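Local coordinates for protein TCR alpha chain (Gallus gallus, PDB 6LIR) that forms one half of the chicken alpha-beta T-cell receptor, which probably recognises antigen presented by MHC molecules on other cells, at residues G15-C20 against A71-R76; V2-S7 against Y85-R90; E129-T134 against M178-K183; Y136-L141 against A165-T170. One frame throughout, in Å; residues are numbered along the deposited sequence.

Contact 1 of 4, residues G15-C20 against A71-R76; sequences GINITC and ALWLAR
Four backbone hydrogen bonds zip strand 16-20 to strand 71-74 in antiparallel register. I16 and L74 exchange one pair, the bond from L74 N to I16 O (3.0 Å) being close to straight. I18 and L72 exchange the other; here I18 N comes to L72 O (2.8 Å) from above the carbonyl plane, whereas L72 N meets I18 O in plane. N17-W73 and T19-A71 are the non-hydrogen-bonded pairs between and beyond them.

On the face carrying N17, T19, A71 and W73, the indole swings across to the partner strand. W73 has CG anti to its backbone N, and its six-membered ring lies against the chain at G15 and I16, with I16 N over one face and CH2 3.4 Å from G15 C. G15 has no side chain, so the indole can lie close. Beside the ring, OD1 of N17 rests 3.5 Å from CB of A71.

Apolar contacts hold the opposite face. I18 and L74 cross obliquely, CD1 to CD1 at 3.9 Å, and with L72 they pack on Y85 of the facing sheet. This is the B-E strand pairing of an immunoglobulin V domain, with C20 of the intersheet disulfide near the end of B.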
loop_
_atom_site.group_PDB
_atom_site.type_symbol
_atom_site.label_atom_id
_atom_site.label_comp_id
_atom_site.label_asym_id
_atom_site.label_seq_id
_atom_site.Cartn_x
_atom_site.Cartn_y
_atom_site.Cartn_z
ATOM N N GLY A 15 6.718 11.758 -18.662
ATOM C CA GLY A 15 6.537 10.358 -19.006
ATOM C C GLY A 15 7.686 9.483 -18.541
ATOM O O GLY A 15 8.820 9.930 -18.368
ATOM N N ILE A 16 7.384 8.197 -18.349
ATOM C CA ILE A 16 8.403 7.248 -17.911
ATOM C C ILE A 16 8.122 5.880 -18.520
ATOM O O ILE A 16 6.969 5.467 -18.686
ATOM C CB ILE A 16 8.485 7.166 -16.371
ATOM C CG1 ILE A 16 9.714 6.349 -15.953
ATOM C CG2 ILE A 16 7.199 6.590 -15.784
ATOM C CD1 ILE A 16 10.012 6.383 -14.475
ATOM N N ASN A 17 9.207 5.183 -18.838
ATOM C CA ASN A 17 9.188 3.863 -19.446
ATOM C C ASN A 17 9.454 2.803 -18.384
ATOM O O ASN A 17 10.406 2.922 -17.605
ATOM C CB ASN A 17 10.238 3.780 -20.554
ATOM C CG ASN A 17 9.970 2.657 -21.531
ATOM O OD1 ASN A 17 8.841 2.472 -21.990
ATOM N ND2 ASN A 17 11.007 1.899 -21.855
ATOM N N ILE A 18 8.627 1.765 -18.356
ATOM C CA ILE A 18 8.809 0.654 -17.428
ATOM C C ILE A 18 9.079 -0.586 -18.273
ATOM O O ILE A 18 8.224 -1.011 -19.060
ATOM C CB ILE A 18 7.593 0.456 -16.513
ATOM C CG1 ILE A 18 7.273 1.754 -15.765
ATOM C CG2 ILE A 18 7.847 -0.663 -15.508
ATOM C CD1 ILE A 18 6.159 1.606 -14.752
ATOM N N THR A 19 10.285 -1.137 -18.147
ATOM C CA THR A 19 10.727 -2.251 -18.974
ATOM C C THR A 19 10.366 -3.595 -18.352
ATOM O O THR A 19 10.084 -3.708 -17.157
ATOM C CB THR A 19 12.239 -2.196 -19.205
ATOM O OG1 THR A 19 12.919 -2.323 -17.951
ATOM C CG2 THR A 19 12.642 -0.884 -19.870
ATOM N N CYS A 20 10.447 -4.633 -19.178
ATOM C CA CYS A 20 10.210 -6.004 -18.747
ATOM C C CYS A 20 10.977 -6.901 -19.705
ATOM O O CYS A 20 10.760 -6.835 -20.917
ATOM C CB CYS A 20 8.716 -6.345 -18.743
ATOM S SG CYS A 20 8.324 -8.077 -18.386
ATOM N N ALA A 71 7.704 -3.035 -23.017
ATOM C CA ALA A 71 7.892 -1.779 -22.308
ATOM C C ALA A 71 6.550 -1.083 -22.187
ATOM O O ALA A 71 5.822 -0.954 -23.175
ATOM C CB ALA A 71 8.895 -0.867 -23.025
ATOM N N LEU A 72 6.235 -0.642 -20.974
ATOM C CA LEU A 72 5.028 0.117 -20.695
ATOM C C LEU A 72 5.405 1.585 -20.552
ATOM O O LEU A 72 6.140 1.957 -19.630
ATOM C CB LEU A 72 4.343 -0.383 -19.425
ATOM C CG LEU A 72 3.030 0.329 -19.105
ATOM C CD1 LEU A 72 1.982 0.007 -20.162
ATOM C CD2 LEU A 72 2.529 -0.036 -17.715
ATOM N N TRP A 73 4.911 2.411 -21.464
ATOM C CA TRP A 73 5.179 3.842 -21.447
ATOM C C TRP A 73 3.969 4.545 -20.852
ATOM O O TRP A 73 2.854 4.394 -21.357
ATOM C CB TRP A 73 5.464 4.369 -22.854
ATOM C CG TRP A 73 5.525 5.880 -22.944
ATOM C CD1 TRP A 73 4.591 6.707 -23.502
ATOM C CD2 TRP A 73 6.578 6.730 -22.470
ATOM N NE1 TRP A 73 4.999 8.021 -23.404
ATOM C CE2 TRP A 73 6.215 8.061 -22.775
ATOM C CE3 TRP A 73 7.793 6.497 -21.817
ATOM C CZ2 TRP A 73 7.024 9.151 -22.451
ATOM C CZ3 TRP A 73 8.598 7.582 -21.497
ATOM C CH2 TRP A 73 8.208 8.890 -21.814
ATOM N N LEU A 74 4.183 5.277 -19.765
ATOM C CA LEU A 74 3.156 6.126 -19.175
ATOM C C LEU A 74 3.378 7.545 -19.686
ATOM O O LEU A 74 4.414 8.148 -19.405
ATOM C CB LEU A 74 3.221 6.081 -17.647
ATOM C CG LEU A 74 2.738 4.813 -16.933
ATOM C CD1 LEU A 74 3.771 3.704 -17.010
ATOM C CD2 LEU A 74 2.405 5.128 -15.482
ATOM N N ALA A 75 2.410 8.080 -20.427
ATOM C CA ALA A 75 2.650 9.336 -21.133
ATOM C C ALA A 75 2.496 10.555 -20.231
ATOM O O ALA A 75 3.106 11.598 -20.495
ATOM C CB ALA A 75 1.713 9.465 -22.325
ATOM N N ARG A 76 1.688 10.454 -19.184
ATOM C CA ARG A 76 1.376 11.621 -18.362
ATOM C C ARG A 76 1.167 11.243 -16.906
ATOM O O ARG A 76 0.064 11.437 -16.376
ATOM C CB ARG A 76 0.142 12.366 -18.863
ATOM C CG ARG A 76 0.522 13.591 -19.666
ATOM C CD ARG A 76 -0.686 14.259 -20.297
ATOM N NE ARG A 76 -0.369 14.741 -21.631
ATOM C CZ ARG A 76 -0.549 14.023 -22.734
ATOM N NH1 ARG A 76 -1.049 12.793 -22.652
ATOM N NH2 ARG A 76 -0.223 14.527 -23.911
#

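Contact 2 of 4, residues V2-S7 against Y85-R90; sequences VQQEPS and YYCAVR
In this V domain the N-terminal segment 2-7 lies along the F strand, 85-90, and sends V2 and Q4 down onto it, both touching the sulphur of C87, which is disulfide-bonded to C20. Q4 is the main one. Its CG sits anti to the carbonyl carbon and the chain runs out extended (chi2 -176°), so that the carboxamide lands directly above the backbone between Y85 and C87. Both ends of the amide are then used. NE2 donates to Y85 O at 2.8 Å, somewhat bent and approaching from above the carbonyl plane. OE1 accepts from C87 N at 3.1 Å in a nearly straight hydrogen bond (N-H...O 171°), although that donor also stands well off the plane of the amide. A weak bond from G102 N to the same OE1 adds a hold from strand 97-108, so a buried polar group is satisfied by main-chain partners, which fixes the rotation of the amide.

V2 splits its two methyls between two partners. CG2 meets CG2 of V89 tip to tip at 3.8 Å, near the C-terminal end of the strand. C87 holds its sulphur in the crowded position between the backbone N and the carbonyl carbon, standing up from the strand toward both V2 and Q4: SG lies 3.4 Å from CG1 of V2 and 3.5 Å from OE1 of Q4.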
loop_
_atom_site.group_PDB
_atom_site.type_symbol
_atom_site.label_atom_id
_atom_site.label_comp_id
_atom_site.label_asym_id
_atom_site.label_seq_id
_atom_site.Cartn_x
_atom_site.Cartn_y
_atom_site.Cartn_z
ATOM N N VAL A 2 11.271 -13.516 -15.459
ATOM C CA VAL A 2 10.690 -12.286 -15.983
ATOM C C VAL A 2 11.201 -11.148 -15.114
ATOM O O VAL A 2 10.780 -10.996 -13.961
ATOM C CB VAL A 2 9.157 -12.343 -16.001
ATOM C CG1 VAL A 2 8.597 -11.090 -16.626
ATOM C CG2 VAL A 2 8.686 -13.570 -16.770
ATOM N N GLN A 3 12.118 -10.352 -15.659
ATOM C CA GLN A 3 12.860 -9.364 -14.888
ATOM C C GLN A 3 12.307 -7.960 -15.085
ATOM O O GLN A 3 11.965 -7.561 -16.203
ATOM C CB GLN A 3 14.343 -9.389 -15.260
ATOM C CG GLN A 3 15.008 -10.728 -15.009
ATOM C CD GLN A 3 16.223 -10.939 -15.884
ATOM O OE1 GLN A 3 16.100 -11.259 -17.066
ATOM N NE2 GLN A 3 17.407 -10.761 -15.308
ATOM N N GLN A 4 12.243 -7.211 -13.987
ATOM C CA GLN A 4 11.811 -5.823 -13.975
ATOM C C GLN A 4 12.717 -5.044 -13.036
ATOM O O GLN A 4 13.254 -5.596 -12.072
ATOM C CB GLN A 4 10.354 -5.667 -13.512
ATOM C CG GLN A 4 9.316 -6.312 -14.409
ATOM C CD GLN A 4 7.903 -6.033 -13.929
ATOM O OE1 GLN A 4 7.196 -6.939 -13.486
ATOM N NE2 GLN A 4 7.490 -4.770 -14.005
ATOM N N GLU A 5 12.881 -3.757 -13.315
ATOM C CA GLU A 5 13.631 -2.923 -12.394
ATOM C C GLU A 5 12.831 -2.771 -11.102
ATOM O O GLU A 5 11.610 -2.597 -11.148
ATOM C CB GLU A 5 13.902 -1.550 -13.004
ATOM C CG GLU A 5 14.835 -1.572 -14.202
ATOM C CD GLU A 5 16.181 -2.188 -13.877
ATOM O OE1 GLU A 5 17.018 -1.493 -13.261
ATOM O OE2 GLU A 5 16.406 -3.362 -14.238
ATOM N N PRO A 6 13.480 -2.871 -9.939
ATOM C CA PRO A 6 12.723 -2.830 -8.674
ATOM C C PRO A 6 11.928 -1.550 -8.476
ATOM O O PRO A 6 10.824 -1.591 -7.917
ATOM C CB PRO A 6 13.817 -3.000 -7.608
ATOM C CG PRO A 6 15.088 -2.600 -8.290
ATOM C CD PRO A 6 14.929 -3.017 -9.717
ATOM N N SER A 7 12.460 -0.406 -8.900
ATOM C CA SER A 7 11.774 0.854 -8.662
ATOM C C SER A 7 12.035 1.820 -9.806
ATOM O O SER A 7 13.007 1.689 -10.556
ATOM C CB SER A 7 12.204 1.479 -7.330
ATOM O OG SER A 7 13.609 1.621 -7.270
ATOM N N TYR A 85 4.037 -1.854 -10.763
ATOM C CA TYR A 85 3.617 -2.276 -12.091
ATOM C C TYR A 85 4.223 -3.634 -12.413
ATOM O O TYR A 85 5.443 -3.810 -12.332
ATOM C CB TYR A 85 4.020 -1.236 -13.135
ATOM C CG TYR A 85 3.178 0.019 -13.070
ATOM C CD1 TYR A 85 3.421 0.998 -12.112
ATOM C CD2 TYR A 85 2.137 0.221 -13.963
ATOM C CE1 TYR A 85 2.647 2.144 -12.048
ATOM C CE2 TYR A 85 1.360 1.359 -13.909
ATOM C CZ TYR A 85 1.620 2.317 -12.952
ATOM O OH TYR A 85 0.841 3.445 -12.908
ATOM N N TYR A 86 3.366 -4.589 -12.765
ATOM C CA TYR A 86 3.761 -5.961 -13.041
ATOM C C TYR A 86 3.551 -6.282 -14.513
ATOM O O TYR A 86 2.493 -5.991 -15.078
ATOM C CB TYR A 86 2.941 -6.957 -12.212
ATOM C CG TYR A 86 3.283 -7.028 -10.742
ATOM C CD1 TYR A 86 4.360 -7.784 -10.293
ATOM C CD2 TYR A 86 2.505 -6.367 -9.798
ATOM C CE1 TYR A 86 4.667 -7.864 -8.950
ATOM C CE2 TYR A 86 2.805 -6.440 -8.452
ATOM C CZ TYR A 86 3.887 -7.189 -8.033
ATOM O OH TYR A 86 4.187 -7.262 -6.693
ATOM N N CYS A 87 4.538 -6.929 -15.117
ATOM C CA CYS A 87 4.330 -7.561 -16.408
ATOM C C CYS A 87 4.123 -9.050 -16.174
ATOM O O CYS A 87 4.655 -9.628 -15.224
ATOM C CB CYS A 87 5.509 -7.334 -17.363
ATOM S SG CYS A 87 7.068 -8.020 -16.777
ATOM N N ALA A 88 3.300 -9.652 -17.023
ATOM C CA ALA A 88 3.009 -11.077 -16.951
ATOM C C ALA A 88 2.985 -11.615 -18.371
ATOM O O ALA A 88 2.288 -11.063 -19.228
ATOM C CB ALA A 88 1.673 -11.341 -16.249
ATOM N N VAL A 89 3.755 -12.671 -18.626
ATOM C CA VAL A 89 3.909 -13.187 -19.979
ATOM C C VAL A 89 3.493 -14.650 -20.014
ATOM O O VAL A 89 3.557 -15.370 -19.013
ATOM C CB VAL A 89 5.358 -13.022 -20.493
ATOM C CG1 VAL A 89 5.818 -11.576 -20.341
ATOM C CG2 VAL A 89 6.299 -13.957 -19.755
ATOM N N ARG A 90 3.082 -15.090 -21.198
ATOM C CA ARG A 90 2.694 -16.469 -21.443
ATOM C C ARG A 90 3.517 -16.997 -22.602
ATOM O O ARG A 90 3.590 -16.358 -23.655
ATOM C CB ARG A 90 1.197 -16.599 -21.741
ATOM C CG ARG A 90 0.489 -17.598 -20.846
ATOM C CD ARG A 90 -0.955 -17.807 -21.269
ATOM N NE ARG A 90 -1.770 -16.625 -21.009
ATOM C CZ ARG A 90 -2.387 -16.383 -19.854
ATOM N NH1 ARG A 90 -3.104 -15.278 -19.702
ATOM N NH2 ARG A 90 -2.280 -17.243 -18.851
#

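Contact 3 of 4, residues E129-T134 against M178-K183; sequences EMCLIT and MQCGAK
Both cysteines hold SG anti to the backbone N, chi1 -170° at C131 and -165° at C180, so each sulphur leans straight across to the other segment. The SG atoms of C131 and C180 join at 2.0 Å, and the turn about the S-S bond is 94°, close to the relaxed right angle. The two backbones run in nearly the same direction here, with CA of C131 only 5.4 Å from CA of C180, and the covalent bridge does the joining without any hydrogen bond between the segments.

M178 lies next to the bridge. It starts with CG anti to the backbone N and then folds back at both further torsions, which curls the thioether beside strand 129-134. SD comes to 4.2 Å from CB of C131, while the CE methyl reaches 3.6 Å from the carbonyl O of E129. The E129 side chain crosses M178 obliquely, its OE2 lying 3.2 Å from CG of M178; the charge itself is met by R119 in a salt bridge. An alanine here takes away CG, SD and CE, and would probably leave this flank of the disulfide and the E129 side chain less tightly packed.

M130 and L132 point the other way, onto the TCR beta chain. The arrangement is the intersheet disulfide of an immunoglobulin constant-type domain, linking strand B to the residue just before strand F.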
loop_
_atom_site.group_PDB
_atom_site.type_symbol
_atom_site.label_atom_id
_atom_site.label_comp_id
_atom_site.label_asym_id
_atom_site.label_seq_id
_atom_site.Cartn_x
_atom_site.Cartn_y
_atom_site.Cartn_z
ATOM N N GLU A 129 5.101 13.320 21.930
ATOM C CA GLU A 129 5.134 14.465 21.033
ATOM C C GLU A 129 5.414 13.987 19.619
ATOM O O GLU A 129 6.207 13.063 19.414
ATOM C CB GLU A 129 6.193 15.489 21.461
ATOM C CG GLU A 129 5.637 16.877 21.715
ATOM C CD GLU A 129 6.708 17.861 22.153
ATOM O OE1 GLU A 129 6.484 18.584 23.148
ATOM O OE2 GLU A 129 7.773 17.912 21.500
ATOM N N MET A 130 4.747 14.608 18.646
ATOM C CA MET A 130 4.908 14.259 17.241
ATOM C C MET A 130 5.481 15.451 16.491
ATOM O O MET A 130 4.979 16.575 16.610
ATOM C CB MET A 130 3.569 13.840 16.627
ATOM C CG MET A 130 3.613 13.551 15.130
ATOM S SD MET A 130 4.394 11.980 14.713
ATOM C CE MET A 130 3.175 10.821 15.335
ATOM N N CYS A 131 6.529 15.209 15.723
ATOM C CA CYS A 131 7.166 16.255 14.938
ATOM C C CYS A 131 6.652 16.200 13.509
ATOM O O CYS A 131 6.735 15.159 12.857
ATOM C CB CYS A 131 8.687 16.121 14.981
ATOM S SG CYS A 131 9.651 17.493 14.293
ATOM N N LEU A 132 6.140 17.323 13.022
ATOM C CA LEU A 132 5.589 17.399 11.677
ATOM C C LEU A 132 6.397 18.377 10.829
ATOM O O LEU A 132 6.490 19.564 11.159
ATOM C CB LEU A 132 4.124 17.824 11.746
ATOM C CG LEU A 132 3.388 18.045 10.424
ATOM C CD1 LEU A 132 3.217 16.758 9.609
ATOM C CD2 LEU A 132 2.038 18.719 10.656
ATOM N N ILE A 133 6.959 17.880 9.728
ATOM C CA ILE A 133 7.632 18.701 8.728
ATOM C C ILE A 133 6.771 18.733 7.472
ATOM O O ILE A 133 6.437 17.678 6.919
ATOM C CB ILE A 133 9.047 18.175 8.419
ATOM C CG1 ILE A 133 9.845 17.985 9.711
ATOM C CG2 ILE A 133 9.772 19.128 7.482
ATOM C CD1 ILE A 133 9.863 16.552 10.219
ATOM N N THR A 134 6.431 19.934 7.007
ATOM C CA THR A 134 5.496 20.087 5.901
ATOM C C THR A 134 6.080 20.948 4.788
ATOM O O THR A 134 7.055 21.679 4.980
ATOM C CB THR A 134 4.174 20.726 6.357
ATOM O OG1 THR A 134 4.377 22.125 6.596
ATOM C CG2 THR A 134 3.678 20.085 7.627
ATOM N N MET A 178 12.483 14.503 22.902
ATOM C CA MET A 178 12.062 14.877 21.564
ATOM C C MET A 178 12.658 16.231 21.222
ATOM O O MET A 178 12.578 17.171 22.020
ATOM C CB MET A 178 10.532 14.929 21.460
ATOM C CG MET A 178 10.008 15.889 20.395
ATOM S SD MET A 178 10.478 15.433 18.714
ATOM C CE MET A 178 9.571 13.901 18.516
ATOM N N GLN A 179 13.232 16.327 20.026
ATOM C CA GLN A 179 13.787 17.574 19.515
ATOM C C GLN A 179 13.336 17.671 18.065
ATOM O O GLN A 179 13.862 16.970 17.195
ATOM C CB GLN A 179 15.312 17.599 19.634
ATOM C CG GLN A 179 15.952 18.852 19.051
ATOM C CD GLN A 179 17.387 19.044 19.493
ATOM O OE1 GLN A 179 17.831 18.434 20.461
ATOM N NE2 GLN A 179 18.125 19.889 18.773
ATOM N N CYS A 180 12.355 18.537 17.816
ATOM C CA CYS A 180 11.706 18.665 16.519
ATOM C C CYS A 180 12.490 19.674 15.702
ATOM O O CYS A 180 12.476 20.869 16.007
ATOM C CB CYS A 180 10.282 19.158 16.746
ATOM S SG CYS A 180 9.074 19.063 15.447
ATOM N N GLY A 181 13.146 19.202 14.650
ATOM C CA GLY A 181 13.798 20.123 13.746
ATOM C C GLY A 181 14.112 19.494 12.410
ATOM O O GLY A 181 13.866 18.308 12.166
ATOM N N ALA A 182 14.698 20.326 11.554
ATOM C CA ALA A 182 15.287 19.886 10.296
ATOM C C ALA A 182 16.099 21.029 9.707
ATOM O O ALA A 182 15.985 22.180 10.136
ATOM C CB ALA A 182 14.227 19.418 9.295
ATOM N N LYS A 183 16.938 20.694 8.732
ATOM C CA LYS A 183 17.645 21.691 7.936
ATOM C C LYS A 183 17.248 21.546 6.474
ATOM O O LYS A 183 17.143 20.428 5.960
ATOM C CB LYS A 183 19.164 21.582 8.098
ATOM C CG LYS A 183 19.608 21.770 9.537
ATOM C CD LYS A 183 20.783 20.887 9.892
ATOM C CE LYS A 183 22.078 21.524 9.419
ATOM N NZ LYS A 183 23.272 20.905 10.052
#

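Contact 4 of 4, residues Y136-L141 against A165-T170; sequences YSPEKL and ASYLST
The ring of Y136 lies flat between two aliphatic groups: CB of Y167 sits over one face, toward the rim and 3.5 Å from CZ of Y136, and CD2 of L141 lies over the centre of the opposite face. The crowded first torsion of Y136, CG between the backbone N and the carbonyl carbon (chi1 58°), carries the ring across to strand 165-170. The rings of Y136 and Y167 are inclined at 49° to each other, with centroids 5.8 Å apart.

At the tip of Y136 the hydroxyl accepts a hydrogen bond from OG of S169, which is 2.6 Å from OH. The same OH is also bonded to OE1 of E151 on the neighbouring strand 150-156, so the phenol is gripped from two sides and probably gives its own proton to that carboxylate. A phenylalanine here lacks the hydroxyl that S169 and E151 share, which would probably loosen the loop's hold on strands 164-174 and 150-156.

The segment is the B-C loop of the constant-type immunoglobulin domain, laid against its E strand. It folds into a type I turn over P138 and E139, closed by K140 N bonded to S137 O. That turn sets P138 over one face of the Y167 ring, CD making a CH-pi contact 3.8 Å from the centroid and CG lying 3.6 Å from CZ of Y167. One water also joins the two backbones, donating to Y136 O at 2.5 Å and accepting from Y167 N at 3.0 Å.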
loop_
_atom_site.group_PDB
_atom_site.type_symbol
_atom_site.label_atom_id
_atom_site.label_comp_id
_atom_site.label_asym_id
_atom_site.label_seq_id
_atom_site.Cartn_x
_atom_site.Cartn_y
_atom_site.Cartn_z
ATOM N N TYR A 136 7.861 20.901 2.168
ATOM C CA TYR A 136 9.284 20.922 1.863
ATOM C C TYR A 136 9.539 20.269 0.511
ATOM O O TYR A 136 8.643 19.689 -0.111
ATOM C CB TYR A 136 10.082 20.199 2.955
ATOM C CG TYR A 136 9.663 18.756 3.154
ATOM C CD1 TYR A 136 10.253 17.731 2.422
ATOM C CD2 TYR A 136 8.675 18.423 4.072
ATOM C CE1 TYR A 136 9.870 16.409 2.604
ATOM C CE2 TYR A 136 8.286 17.108 4.259
ATOM C CZ TYR A 136 8.886 16.105 3.526
ATOM O OH TYR A 136 8.495 14.798 3.715
ATOM N N SER A 137 10.794 20.355 0.069
ATOM C CA SER A 137 11.220 19.667 -1.139
ATOM C C SER A 137 12.037 18.454 -0.735
ATOM O O SER A 137 13.053 18.610 -0.039
ATOM C CB SER A 137 12.048 20.601 -2.014
ATOM O OG SER A 137 12.715 19.897 -3.041
ATOM N N PRO A 138 11.623 17.239 -1.111
ATOM C CA PRO A 138 12.262 16.028 -0.556
ATOM C C PRO A 138 13.775 15.973 -0.700
ATOM O O PRO A 138 14.459 15.534 0.234
ATOM C CB PRO A 138 11.576 14.887 -1.328
ATOM C CG PRO A 138 10.915 15.538 -2.508
ATOM C CD PRO A 138 10.552 16.914 -2.067
ATOM N N GLU A 139 14.324 16.413 -1.834
ATOM C CA GLU A 139 15.763 16.312 -2.042
ATOM C C GLU A 139 16.552 17.343 -1.250
ATOM O O GLU A 139 17.769 17.190 -1.100
ATOM C CB GLU A 139 16.099 16.441 -3.531
ATOM C CG GLU A 139 15.878 17.826 -4.109
ATOM C CD GLU A 139 14.441 18.058 -4.534
ATOM O OE1 GLU A 139 14.104 19.210 -4.881
ATOM O OE2 GLU A 139 13.645 17.093 -4.510
ATOM N N LYS A 140 15.896 18.379 -0.731
ATOM C CA LYS A 140 16.581 19.420 0.021
ATOM C C LYS A 140 16.391 19.300 1.527
ATOM O O LYS A 140 17.116 19.962 2.278
ATOM C CB LYS A 140 16.103 20.805 -0.428
ATOM C CG LYS A 140 16.424 21.158 -1.868
ATOM C CD LYS A 140 16.093 22.620 -2.133
ATOM C CE LYS A 140 16.274 22.989 -3.593
ATOM N NZ LYS A 140 16.037 24.443 -3.811
ATOM N N LEU A 141 15.453 18.480 1.990
ATOM C CA LEU A 141 15.215 18.360 3.419
ATOM C C LEU A 141 16.240 17.423 4.038
ATOM O O LEU A 141 16.549 16.362 3.489
ATOM C CB LEU A 141 13.800 17.852 3.698
ATOM C CG LEU A 141 13.438 17.732 5.181
ATOM C CD1 LEU A 141 13.087 19.092 5.770
ATOM C CD2 LEU A 141 12.299 16.738 5.389
ATOM N N ALA A 165 -0.511 19.739 -3.888
ATOM C CA ALA A 165 0.216 18.633 -3.288
ATOM C C ALA A 165 1.270 19.162 -2.325
ATOM O O ALA A 165 1.831 20.243 -2.519
ATOM C CB ALA A 165 0.876 17.754 -4.357
ATOM N N SER A 166 1.550 18.378 -1.289
ATOM C CA SER A 166 2.529 18.779 -0.296
ATOM C C SER A 166 3.100 17.535 0.360
ATOM O O SER A 166 2.382 16.560 0.592
ATOM C CB SER A 166 1.912 19.699 0.768
ATOM O OG SER A 166 0.820 19.069 1.422
ATOM N N TYR A 167 4.390 17.583 0.658
ATOM C CA TYR A 167 5.059 16.492 1.342
ATOM C C TYR A 167 4.903 16.673 2.843
ATOM O O TYR A 167 4.816 17.796 3.346
ATOM C CB TYR A 167 6.547 16.457 0.987
ATOM C CG TYR A 167 6.874 15.782 -0.323
ATOM C CD1 TYR A 167 6.714 16.449 -1.532
ATOM C CD2 TYR A 167 7.359 14.477 -0.352
ATOM C CE1 TYR A 167 7.022 15.834 -2.734
ATOM C CE2 TYR A 167 7.672 13.859 -1.542
ATOM C CZ TYR A 167 7.499 14.538 -2.731
ATOM O OH TYR A 167 7.806 13.916 -3.919
ATOM N N LEU A 168 4.900 15.551 3.559
ATOM C CA LEU A 168 4.823 15.556 5.011
ATOM C C LEU A 168 5.746 14.472 5.534
ATOM O O LEU A 168 5.745 13.350 5.020
ATOM C CB LEU A 168 3.394 15.290 5.512
ATOM C CG LEU A 168 2.218 16.067 4.923
ATOM C CD1 LEU A 168 0.897 15.444 5.365
ATOM C CD2 LEU A 168 2.287 17.529 5.329
ATOM N N SER A 169 6.526 14.812 6.549
ATOM C CA SER A 169 7.361 13.862 7.265
ATOM C C SER A 169 7.024 13.956 8.744
ATOM O O SER A 169 6.704 15.035 9.247
ATOM C CB SER A 169 8.859 14.121 7.028
ATOM O OG SER A 169 9.284 13.532 5.806
ATOM N N THR A 170 7.086 12.823 9.441
ATOM C CA THR A 170 6.792 12.820 10.867
ATOM C C THR A 170 7.717 11.860 11.595
ATOM O O THR A 170 8.191 10.874 11.031
ATOM C CB THR A 170 5.341 12.398 11.169
ATOM O OG1 THR A 170 5.037 11.181 10.474
ATOM C CG2 THR A 170 4.356 13.481 10.762
HETATM O O HOH W 1 6.185 19.813 -0.159
#

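From the N terminus, the chain opens contact 2 at 2-7, then contact 1 at 15-20. Contact 1 closes first, at 71-76, and contact 2 follows at 85-90, so the inner loop sits wholly within the outer one. The C20-C87 disulfide joins the two, tying the sheets of the V domain together. The second domain shows the same nesting with other partners: contact 3 opens at 129-134, contact 4 runs from 136-141 to 165-170 within it, and contact 3 closes at 178-183. Contact 3 joins the two sheets through its disulfide; contact 4 pins the B-C loop on strand 164-174. Strands 128-134 and 164-174 are sheet neighbours, with a probable I133 O to S169 N bond. No loops cross.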